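Local coordinates for protein Cys-Gly metallodipeptidase DUG1 (Saccharomyces cerevisiae, PDB 4G1P) that hydrolyses the dipeptide Cys-Gly as a zinc-dependent metallodipeptidase and serves as the catalytic component of the complex that degrades glutathione in yeast, at residues A[157-162]-A[470-475]; A[202-207]-A[285-290]; A[220-225]-A[340-345]. All blocks are in the same frame, centred on the assembly; numbering follows the deposited sequence.

Contact 1 of 3, residues A[157-162]-A[470-475]; sequences QEFPVN and AYLQYY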
loop_
_atom_site.group_PDB
_atom_site.type_symbol
_atom_site.label_atom_id
_atom_site.label_comp_id
_atom_site.label_asym_id
_atom_site.label_seq_id
_atom_site.Cartn_x
_atom_site.Cartn_y
_atom_site.Cartn_z
ATOM N N GLN A 157 -4.636 -52.374 -8.874
ATOM C CA GLN A 157 -5.939 -52.466 -8.244
ATOM C C GLN A 157 -6.997 -51.693 -9.048
ATOM O O GLN A 157 -6.717 -50.647 -9.631
ATOM C CB GLN A 157 -5.815 -51.913 -6.837
ATOM C CG GLN A 157 -6.301 -52.822 -5.757
ATOM C CD GLN A 157 -5.678 -54.218 -5.750
ATOM O OE1 GLN A 157 -6.315 -55.179 -5.314
ATOM N NE2 GLN A 157 -4.431 -54.331 -6.206
ATOM N N GLU A 158 -8.215 -52.213 -9.090
ATOM C CA GLU A 158 -9.274 -51.583 -9.878
ATOM C C GLU A 158 -9.691 -50.224 -9.306
ATOM O O GLU A 158 -9.990 -50.114 -8.114
ATOM C CB GLU A 158 -10.485 -52.509 -9.957
ATOM C CG GLU A 158 -11.475 -52.134 -11.027
ATOM C CD GLU A 158 -12.679 -53.051 -11.045
ATOM O OE1 GLU A 158 -12.575 -54.195 -10.547
ATOM O OE2 GLU A 158 -13.735 -52.626 -11.556
ATOM N N PHE A 159 -9.706 -49.191 -10.145
ATOM C CA PHE A 159 -10.157 -47.875 -9.695
ATOM C C PHE A 159 -11.664 -47.919 -9.438
ATOM O O PHE A 159 -12.429 -48.341 -10.296
ATOM C CB PHE A 159 -9.799 -46.780 -10.704
ATOM C CG PHE A 159 -9.867 -45.385 -10.128
ATOM C CD1 PHE A 159 -8.986 -44.988 -9.140
ATOM C CD2 PHE A 159 -10.817 -44.484 -10.565
ATOM C CE1 PHE A 159 -9.051 -43.726 -8.611
ATOM C CE2 PHE A 159 -10.881 -43.217 -10.040
ATOM C CZ PHE A 159 -10.001 -42.836 -9.056
ATOM N N PRO A 160 -12.097 -47.494 -8.245
ATOM C CA PRO A 160 -13.465 -47.809 -7.831
ATOM C C PRO A 160 -14.563 -46.942 -8.447
ATOM O O PRO A 160 -15.731 -47.321 -8.351
ATOM C CB PRO A 160 -13.418 -47.617 -6.314
ATOM C CG PRO A 160 -12.327 -46.633 -6.100
ATOM C CD PRO A 160 -11.306 -46.897 -7.156
ATOM N N VAL A 161 -14.228 -45.803 -9.049
ATOM C CA VAL A 161 -15.268 -44.954 -9.626
ATOM C C VAL A 161 -14.830 -44.365 -10.956
ATOM O O VAL A 161 -13.710 -44.563 -11.373
ATOM C CB VAL A 161 -15.674 -43.777 -8.687
ATOM C CG1 VAL A 161 -16.085 -44.266 -7.292
ATOM C CG2 VAL A 161 -14.549 -42.741 -8.608
ATOM N N ASN A 162 -15.727 -43.652 -11.625
ATOM C CA ASN A 162 -15.332 -42.817 -12.743
ATOM C C ASN A 162 -15.034 -41.426 -12.210
ATOM O O ASN A 162 -15.912 -40.778 -11.649
ATOM C CB ASN A 162 -16.433 -42.742 -13.789
ATOM C CG ASN A 162 -16.840 -44.110 -14.308
ATOM O OD1 ASN A 162 -16.029 -44.854 -14.860
ATOM N ND2 ASN A 162 -18.100 -44.449 -14.125
ATOM N N ALA A 470 -9.362 -44.339 0.149
ATOM C CA ALA A 470 -10.328 -45.187 0.827
ATOM C C ALA A 470 -11.728 -44.625 0.646
ATOM O O ALA A 470 -12.691 -45.373 0.459
ATOM C CB ALA A 470 -9.992 -45.336 2.292
ATOM N N TYR A 471 -11.828 -43.303 0.681
ATOM C CA TYR A 471 -13.110 -42.648 0.462
ATOM C C TYR A 471 -13.725 -43.006 -0.894
ATOM O O TYR A 471 -14.893 -43.367 -0.956
ATOM C CB TYR A 471 -13.002 -41.131 0.640
ATOM C CG TYR A 471 -13.933 -40.384 -0.254
ATOM C CD1 TYR A 471 -15.275 -40.274 0.051
ATOM C CD2 TYR A 471 -13.476 -39.804 -1.424
ATOM C CE1 TYR A 471 -16.133 -39.600 -0.784
ATOM C CE2 TYR A 471 -14.321 -39.134 -2.257
ATOM C CZ TYR A 471 -15.647 -39.030 -1.932
ATOM O OH TYR A 471 -16.493 -38.358 -2.769
ATOM N N LEU A 472 -12.956 -42.919 -1.974
ATOM C CA LEU A 472 -13.482 -43.338 -3.275
ATOM C C LEU A 472 -13.890 -44.820 -3.253
ATOM O O LEU A 472 -14.910 -45.208 -3.812
ATOM C CB LEU A 472 -12.481 -43.070 -4.410
ATOM C CG LEU A 472 -12.159 -41.603 -4.736
ATOM C CD1 LEU A 472 -11.011 -41.494 -5.721
ATOM C CD2 LEU A 472 -13.371 -40.881 -5.289
ATOM N N GLN A 473 -13.086 -45.640 -2.595
ATOM C CA GLN A 473 -13.362 -47.054 -2.522
ATOM C C GLN A 473 -14.654 -47.318 -1.755
ATOM O O GLN A 473 -15.542 -48.036 -2.239
ATOM C CB GLN A 473 -12.197 -47.788 -1.861
ATOM C CG GLN A 473 -12.418 -49.288 -1.746
ATOM C CD GLN A 473 -12.653 -49.944 -3.096
ATOM O OE1 GLN A 473 -11.861 -49.788 -4.020
ATOM N NE2 GLN A 473 -13.747 -50.675 -3.214
ATOM N N TYR A 474 -14.764 -46.740 -0.564
ATOM C CA TYR A 474 -15.932 -46.987 0.265
ATOM C C TYR A 474 -17.193 -46.424 -0.364
ATOM O O TYR A 474 -18.250 -47.064 -0.338
ATOM C CB TYR A 474 -15.759 -46.413 1.657
ATOM C CG TYR A 474 -14.785 -47.174 2.504
ATOM C CD1 TYR A 474 -14.515 -48.516 2.258
ATOM C CD2 TYR A 474 -14.118 -46.549 3.547
ATOM C CE1 TYR A 474 -13.601 -49.217 3.044
ATOM C CE2 TYR A 474 -13.214 -47.231 4.332
ATOM C CZ TYR A 474 -12.958 -48.561 4.082
ATOM O OH TYR A 474 -12.043 -49.219 4.874
ATOM N N TYR A 475 -17.085 -45.223 -0.919
ATOM C CA TYR A 475 -18.223 -44.627 -1.584
ATOM C C TYR A 475 -18.735 -45.566 -2.677
ATOM O O TYR A 475 -19.945 -45.798 -2.784
ATOM C CB TYR A 475 -17.901 -43.232 -2.134
ATOM C CG TYR A 475 -19.074 -42.631 -2.863
ATOM C CD1 TYR A 475 -20.180 -42.171 -2.168
ATOM C CD2 TYR A 475 -19.100 -42.572 -4.249
ATOM C CE1 TYR A 475 -21.265 -41.646 -2.826
ATOM C CE2 TYR A 475 -20.187 -42.045 -4.918
ATOM C CZ TYR A 475 -21.262 -41.586 -4.198
ATOM O OH TYR A 475 -22.341 -41.058 -4.853
#
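The Phe-159 ring takes Leu-472 obliquely at its far end, CZ lying 3.7 Å from Leu-472 CD1, while Phe-88 and Phe-152 of the same chain make edge-to-face pairs with that ring. Next to it the puckered Pro-160 ring is turned toward helix 458-477, with Pro-160 CG 3.7 Å from Leu-472 C. This is helix-to-loop packing in the alpha/beta catalytic domain of an M20 peptidase: residues 157-162 connect helix 135-154 to strand 162-168 of the central mixed sheet, and the helix near the C-terminus lies against that connection.

Leu-472 is the hub. Its CG sits anti to the carbonyl carbon (chi1 -66°), and from there the two methyls part company, CD1 going to Phe-159 and CD2 to Val-161. The Val-161 and Leu-472 side chains cross at about a right angle, Val-161 CG2 coming 4.0 Å from Leu-472 CD2. Closer to the helix backbone, Pro-160 CG approaches Leu-472 CB at 3.9 Å, and Val-161 CG1 lies 3.8 Å from Leu-472 O. Every residue that touches here is buried, and the contact across the two segments is van der Waals packing. Around it, Val-161 also rests on Val-97 of strand 96-102, and Gln-473 packs on Leu-5 of helix 5-14.

Gln-473 starts out pointing away from the loop, but its chain bends at chi2 (58°), which swings CD back toward the proline. Its amide is held from the other end, NE2 bonding to Glu-477 OE2, while Gln-473 OE1 lies 3.5 Å from Pro-160 CB.

Contact 2 of 3, residues A[202-207]-A[285-290]; sequences YWLGTK and IEFSVE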
loop_
_atom_site.group_PDB
_atom_site.type_symbol
_atom_site.label_atom_id
_atom_site.label_comp_id
_atom_site.label_asym_id
_atom_site.label_seq_id
_atom_site.Cartn_x
_atom_site.Cartn_y
_atom_site.Cartn_z
ATOM N N TYR A 202 -9.101 -27.078 5.557
ATOM C CA TYR A 202 -8.121 -27.589 6.523
ATOM C C TYR A 202 -8.816 -28.158 7.729
ATOM O O TYR A 202 -9.983 -27.859 7.967
ATOM C CB TYR A 202 -7.196 -26.447 6.973
ATOM C CG TYR A 202 -7.012 -25.452 5.867
ATOM C CD1 TYR A 202 -7.894 -24.381 5.717
ATOM C CD2 TYR A 202 -6.014 -25.625 4.918
ATOM C CE1 TYR A 202 -7.758 -23.491 4.662
ATOM C CE2 TYR A 202 -5.871 -24.742 3.870
ATOM C CZ TYR A 202 -6.740 -23.677 3.742
ATOM O OH TYR A 202 -6.598 -22.797 2.687
ATOM N N TRP A 203 -8.086 -28.963 8.498
ATOM C CA TRP A 203 -8.549 -29.402 9.805
ATOM C C TRP A 203 -8.758 -28.165 10.625
ATOM O O TRP A 203 -8.134 -27.137 10.380
ATOM C CB TRP A 203 -7.490 -30.236 10.517
ATOM C CG TRP A 203 -7.197 -31.541 9.895
ATOM C CD1 TRP A 203 -7.793 -32.078 8.795
ATOM C CD2 TRP A 203 -6.227 -32.496 10.339
ATOM N NE1 TRP A 203 -7.249 -33.311 8.519
ATOM C CE2 TRP A 203 -6.284 -33.590 9.453
ATOM C CE3 TRP A 203 -5.312 -32.529 11.393
ATOM C CZ2 TRP A 203 -5.469 -34.710 9.596
ATOM C CZ3 TRP A 203 -4.502 -33.639 11.531
ATOM C CH2 TRP A 203 -4.589 -34.715 10.638
ATOM N N LEU A 204 -9.619 -28.270 11.619
ATOM C CA LEU A 204 -9.841 -27.177 12.549
ATOM C C LEU A 204 -8.552 -26.791 13.282
ATOM O O LEU A 204 -8.229 -25.612 13.446
ATOM C CB LEU A 204 -10.899 -27.609 13.559
ATOM C CG LEU A 204 -11.152 -26.655 14.711
ATOM C CD1 LEU A 204 -11.709 -25.378 14.142
ATOM C CD2 LEU A 204 -12.121 -27.311 15.682
ATOM N N GLY A 205 -7.828 -27.802 13.732
ATOM C CA GLY A 205 -6.653 -27.598 14.550
ATOM C C GLY A 205 -5.536 -28.364 13.900
ATOM O O GLY A 205 -5.520 -28.504 12.675
ATOM N N THR A 206 -4.616 -28.885 14.703
ATOM C CA THR A 206 -3.454 -29.549 14.140
ATOM C C THR A 206 -3.328 -31.032 14.486
ATOM O O THR A 206 -2.398 -31.687 14.034
ATOM C CB THR A 206 -2.173 -28.857 14.583
ATOM O OG1 THR A 206 -1.999 -29.048 15.991
ATOM C CG2 THR A 206 -2.229 -27.363 14.262
ATOM N N LYS A 207 -4.259 -31.563 15.268
ATOM C CA LYS A 207 -4.085 -32.895 15.854
ATOM C C LYS A 207 -5.108 -33.926 15.387
ATOM O O LYS A 207 -4.852 -35.119 15.452
ATOM C CB LYS A 207 -4.157 -32.807 17.374
ATOM C CG LYS A 207 -3.494 -31.567 17.970
ATOM C CD LYS A 207 -4.265 -31.075 19.195
ATOM C CE LYS A 207 -3.515 -29.964 19.901
ATOM N NZ LYS A 207 -2.111 -30.376 20.179
ATOM N N ILE A 285 -16.516 -31.472 20.003
ATOM C CA ILE A 285 -15.535 -31.088 19.047
ATOM C C ILE A 285 -14.366 -30.991 19.965
ATOM O O ILE A 285 -14.525 -30.803 21.125
ATOM C CB ILE A 285 -15.960 -29.951 18.127
ATOM C CG1 ILE A 285 -16.763 -30.521 16.996
ATOM C CG2 ILE A 285 -14.761 -29.228 17.571
ATOM C CD1 ILE A 285 -17.652 -29.519 16.366
ATOM N N GLU A 286 -13.175 -31.153 19.439
ATOM C CA GLU A 286 -12.006 -30.855 20.205
ATOM C C GLU A 286 -11.365 -29.600 19.749
ATOM O O GLU A 286 -10.893 -29.509 18.664
ATOM C CB GLU A 286 -11.005 -31.973 20.123
ATOM C CG GLU A 286 -11.619 -33.296 19.785
ATOM C CD GLU A 286 -10.935 -34.446 20.466
ATOM O OE1 GLU A 286 -9.767 -34.301 20.815
ATOM O OE2 GLU A 286 -11.572 -35.472 20.653
ATOM N N PHE A 287 -11.353 -28.625 20.613
ATOM C CA PHE A 287 -10.674 -27.370 20.314
ATOM C C PHE A 287 -10.569 -26.489 21.543
ATOM O O PHE A 287 -11.448 -26.496 22.404
ATOM C CB PHE A 287 -11.400 -26.601 19.223
ATOM C CG PHE A 287 -10.587 -25.502 18.626
ATOM C CD1 PHE A 287 -9.459 -25.791 17.877
ATOM C CD2 PHE A 287 -10.952 -24.179 18.798
ATOM C CE1 PHE A 287 -8.706 -24.777 17.314
ATOM C CE2 PHE A 287 -10.208 -23.158 18.241
ATOM C CZ PHE A 287 -9.086 -23.456 17.497
ATOM N N SER A 288 -9.496 -25.717 21.614
ATOM C CA SER A 288 -9.297 -24.798 22.716
ATOM C C SER A 288 -8.601 -23.539 22.218
ATOM O O SER A 288 -7.933 -23.546 21.170
ATOM C CB SER A 288 -8.429 -25.449 23.763
ATOM O OG SER A 288 -7.150 -25.676 23.211
ATOM N N VAL A 289 -8.752 -22.463 22.985
ATOM C CA VAL A 289 -8.184 -21.176 22.627
ATOM C C VAL A 289 -6.662 -21.268 22.561
ATOM O O VAL A 289 -6.021 -20.548 21.795
ATOM C CB VAL A 289 -8.649 -20.064 23.601
ATOM C CG1 VAL A 289 -7.997 -20.233 24.959
ATOM C CG2 VAL A 289 -8.354 -18.683 23.028
ATOM N N GLU A 290 -6.088 -22.185 23.337
ATOM C CA GLU A 290 -4.645 -22.405 23.316
ATOM C C GLU A 290 -4.202 -22.818 21.933
ATOM O O GLU A 290 -3.122 -22.454 21.482
ATOM C CB GLU A 290 -4.242 -23.491 24.309
ATOM C CG GLU A 290 -4.237 -23.050 25.756
ATOM C CD GLU A 290 -5.627 -22.724 26.282
ATOM O OE1 GLU A 290 -6.620 -23.346 25.817
ATOM O OE2 GLU A 290 -5.717 -21.836 27.160
#
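Leu-204 lies obliquely across Phe-287 and at about a right angle to Ile-285, touching both. Against Phe-287 the leucine comes in over one face of the ring: Leu-204 CG stands 3.7 Å from Phe-287 CD1, and CD1 of the leucine is over the same ring. The other branch reaches further along the partner segment, with Leu-204 CD2 3.7 Å from Phe-287 CB and 3.8 Å from Ile-285 CG2. It also passes 3.9 Å from the backbone oxygen Glu-286 O, so a single methyl spans three successive residues.

The torsions bring the two main groups together. Leu-204 CG is anti to its backbone N (chi1 173°), and Phe-287 CG is likewise anti to its own (chi1 -165°), each projecting toward the opposite segment. Gly-205 fits in at the rim of the phenylalanine, its CA near the ring plane and 4.5 Å from Phe-287 CE1.

Helix 306-314 closes over this small apolar cluster, Leu-310 meeting Leu-204 and Trp-314 meeting Ile-285. The polar end of Glu-286 turns elsewhere, to a salt bridge with Lys-208. Just beyond Phe-287, Ser-288 takes the N-cap position of helix 289-296.

The contact joins the 202-207 loop, which leads from strand 195-198 of the catalytic sheet to strand 210-226 of the lid sheet, to the segment leading into helix 289-296. This is apolar packing, probably close to the junction of the catalytic and lid domains of the M20 fold.

Contact 3 of 3, residues A[220-225]-A[340-345]; sequences YYQTII and KVFGKF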
loop_
_atom_site.group_PDB
_atom_site.type_symbol
_atom_site.label_atom_id
_atom_site.label_comp_id
_atom_site.label_asym_id
_atom_site.label_seq_id
_atom_site.Cartn_x
_atom_site.Cartn_y
_atom_site.Cartn_z
ATOM N N TYR A 220 -16.931 -9.166 -0.843
ATOM C CA TYR A 220 -15.760 -8.310 -0.769
ATOM C C TYR A 220 -16.082 -6.935 -1.335
ATOM O O TYR A 220 -16.510 -6.811 -2.492
ATOM C CB TYR A 220 -14.584 -8.944 -1.504
ATOM C CG TYR A 220 -13.235 -8.467 -1.025
ATOM C CD1 TYR A 220 -12.767 -7.205 -1.353
ATOM C CD2 TYR A 220 -12.428 -9.277 -0.247
ATOM C CE1 TYR A 220 -11.532 -6.762 -0.915
ATOM C CE2 TYR A 220 -11.194 -8.846 0.192
ATOM C CZ TYR A 220 -10.750 -7.582 -0.146
ATOM O OH TYR A 220 -9.517 -7.141 0.271
ATOM N N TYR A 221 -15.877 -5.911 -0.512
ATOM C CA TYR A 221 -16.243 -4.544 -0.880
ATOM C C TYR A 221 -15.045 -3.600 -0.946
ATOM O O TYR A 221 -14.012 -3.806 -0.286
ATOM C CB TYR A 221 -17.281 -3.974 0.099
ATOM C CG TYR A 221 -18.559 -4.765 0.152
ATOM C CD1 TYR A 221 -19.528 -4.612 -0.818
ATOM C CD2 TYR A 221 -18.789 -5.681 1.168
ATOM C CE1 TYR A 221 -20.695 -5.345 -0.783
ATOM C CE2 TYR A 221 -19.952 -6.423 1.214
ATOM C CZ TYR A 221 -20.903 -6.254 0.234
ATOM O OH TYR A 221 -22.070 -6.989 0.273
ATOM N N GLN A 222 -15.199 -2.558 -1.752
ATOM C CA GLN A 222 -14.268 -1.440 -1.729
ATOM C C GLN A 222 -15.052 -0.141 -1.630
ATOM O O GLN A 222 -15.993 0.090 -2.395
ATOM C CB GLN A 222 -13.334 -1.437 -2.952
ATOM C CG GLN A 222 -14.021 -1.270 -4.291
ATOM C CD GLN A 222 -13.042 -1.277 -5.448
ATOM O OE1 GLN A 222 -11.844 -1.485 -5.267
ATOM N NE2 GLN A 222 -13.550 -1.048 -6.649
ATOM N N THR A 223 -14.684 0.684 -0.658
ATOM C CA THR A 223 -15.271 2.015 -0.544
ATOM C C THR A 223 -14.346 3.021 -1.217
ATOM O O THR A 223 -13.181 3.140 -0.838
ATOM C CB THR A 223 -15.523 2.415 0.928
ATOM O OG1 THR A 223 -16.625 1.663 1.438
ATOM C CG2 THR A 223 -15.863 3.889 1.039
ATOM N N ILE A 224 -14.866 3.726 -2.222
ATOM C CA ILE A 224 -14.053 4.650 -3.011
ATOM C C ILE A 224 -14.348 6.113 -2.686
ATOM O O ILE A 224 -15.478 6.565 -2.814
ATOM C CB ILE A 224 -14.251 4.429 -4.510
ATOM C CG1 ILE A 224 -14.334 2.930 -4.816
ATOM C CG2 ILE A 224 -13.127 5.081 -5.282
ATOM C CD1 ILE A 224 -14.622 2.609 -6.281
ATOM N N ILE A 225 -13.321 6.838 -2.252
ATOM C CA ILE A 225 -13.452 8.260 -1.953
ATOM C C ILE A 225 -12.453 9.061 -2.777
ATOM O O ILE A 225 -11.243 8.798 -2.741
ATOM C CB ILE A 225 -13.236 8.547 -0.472
ATOM C CG1 ILE A 225 -14.287 7.827 0.363
ATOM C CG2 ILE A 225 -13.323 10.035 -0.202
ATOM C CD1 ILE A 225 -14.094 7.993 1.856
ATOM N N LYS A 340 -7.404 9.777 -4.630
ATOM C CA LYS A 340 -8.461 8.783 -4.761
ATOM C C LYS A 340 -8.059 7.464 -4.104
ATOM O O LYS A 340 -7.152 6.772 -4.571
ATOM C CB LYS A 340 -8.799 8.587 -6.237
ATOM C CG LYS A 340 -9.939 7.624 -6.536
ATOM C CD LYS A 340 -10.210 7.610 -8.044
ATOM C CE LYS A 340 -11.303 6.635 -8.408
ATOM N NZ LYS A 340 -11.740 6.776 -9.827
ATOM N N VAL A 341 -8.748 7.135 -3.015
ATOM C CA VAL A 341 -8.439 5.969 -2.201
ATOM C C VAL A 341 -9.548 4.896 -2.197
ATOM O O VAL A 341 -10.731 5.199 -2.337
ATOM C CB VAL A 341 -8.166 6.388 -0.757
ATOM C CG1 VAL A 341 -6.838 7.082 -0.658
ATOM C CG2 VAL A 341 -9.263 7.289 -0.259
ATOM N N PHE A 342 -9.157 3.639 -2.028
ATOM C CA PHE A 342 -10.103 2.532 -2.023
ATOM C C PHE A 342 -9.899 1.765 -0.732
ATOM O O PHE A 342 -8.835 1.172 -0.524
ATOM C CB PHE A 342 -9.864 1.575 -3.196
ATOM C CG PHE A 342 -9.805 2.240 -4.544
ATOM C CD1 PHE A 342 -8.711 3.027 -4.913
ATOM C CD2 PHE A 342 -10.811 2.033 -5.474
ATOM C CE1 PHE A 342 -8.644 3.623 -6.167
ATOM C CE2 PHE A 342 -10.748 2.628 -6.737
ATOM C CZ PHE A 342 -9.664 3.421 -7.079
ATOM N N GLY A 343 -10.903 1.782 0.139
ATOM C CA GLY A 343 -10.847 1.006 1.365
ATOM C C GLY A 343 -11.344 -0.414 1.129
ATOM O O GLY A 343 -12.432 -0.610 0.583
ATOM N N LYS A 344 -10.544 -1.398 1.531
ATOM C CA LYS A 344 -10.873 -2.801 1.290
ATOM C C LYS A 344 -11.416 -3.487 2.548
ATOM O O LYS A 344 -10.794 -3.455 3.612
ATOM C CB LYS A 344 -9.642 -3.545 0.763
ATOM C CG LYS A 344 -8.987 -2.887 -0.457
ATOM C CD LYS A 344 -9.914 -2.916 -1.655
ATOM C CE LYS A 344 -9.320 -2.224 -2.859
ATOM N NZ LYS A 344 -8.047 -2.828 -3.268
ATOM N N PHE A 345 -12.589 -4.094 2.428
ATOM C CA PHE A 345 -13.175 -4.856 3.539
ATOM C C PHE A 345 -14.150 -5.941 3.052
ATOM O O PHE A 345 -14.856 -5.783 2.048
ATOM C CB PHE A 345 -13.866 -3.923 4.546
ATOM C CG PHE A 345 -15.101 -3.262 4.008
ATOM C CD1 PHE A 345 -15.010 -2.146 3.198
ATOM C CD2 PHE A 345 -16.354 -3.754 4.311
ATOM C CE1 PHE A 345 -16.145 -1.534 2.705
ATOM C CE2 PHE A 345 -17.495 -3.150 3.813
ATOM C CZ PHE A 345 -17.389 -2.036 3.014
#
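Phe-345 leaves its strand on the same face of the sheet as Tyr-221 and Thr-223. From CB, its CG is set between the backbone N and the carbonyl carbon (chi1 68°), and the ring lies against Tyr-221 and Thr-223 of the neighbouring strand. CD1 is 4.0 Å from Tyr-221 O; CE1 meets Thr-223 OG1 at 3.5 Å, the hydroxyl lying at the ring edge and bonded to Thr-381. At the tip, Phe-345 CZ is 3.5 Å from Tyr-221 CB, which makes a CH-pi contact over the face. On the remaining side CE2 approaches Tyr-221 CD2 at 3.9 Å. The two aromatic rings are slid apart and barely overlap. Val-362 of helix 355-371 packs on Phe-345.

Six backbone hydrogen bonds zip the strands, two each at the pairs Tyr-221 with Phe-345, Thr-223 with Gly-343 and Ile-225 with Val-341.

On the other face, with Gln-222 and Lys-344, Ile-224 CG2 stands over the Phe-342 ring, 4.1 Å from its centroid. Tyr-220 OH touches Lys-344 CB at 3.6 Å and bonds to Lys-334 O of the second subunit, while Lys-344 NZ forms a salt bridge with Glu-325 and a hydrogen bond with Gly-332 O of that subunit.

This is an antiparallel strand pair in the mixed sheet of the M20 lid domain, with Tyr-220 and Lys-344 touching the second subunit and the Tyr-220 side chain about 6 Å from a bound cysteine.

How the contacts relate
The contacts are spread widely through the chain. Contact 1, at the far end of the catalytic domain, and contact 3, in the lid sheet, lie on opposite sides of the chain's centre, their centres 48 Å apart. Contact 2 falls between them but off the direct line, its centre 29 Å from that of contact 1 and 34 Å from that of contact 3. In sequence, 157-162 comes first and 470-475 last, bracketing the rest; the order 202-207, 220-225, 285-290, 340-345 makes contacts 2 and 3 alternate. As in other M20 peptidases, the lid is inserted into the catalytic domain, entered beside contact 2, while contact 1 packs the returning C-terminal helix 458-477 back onto the catalytic domain.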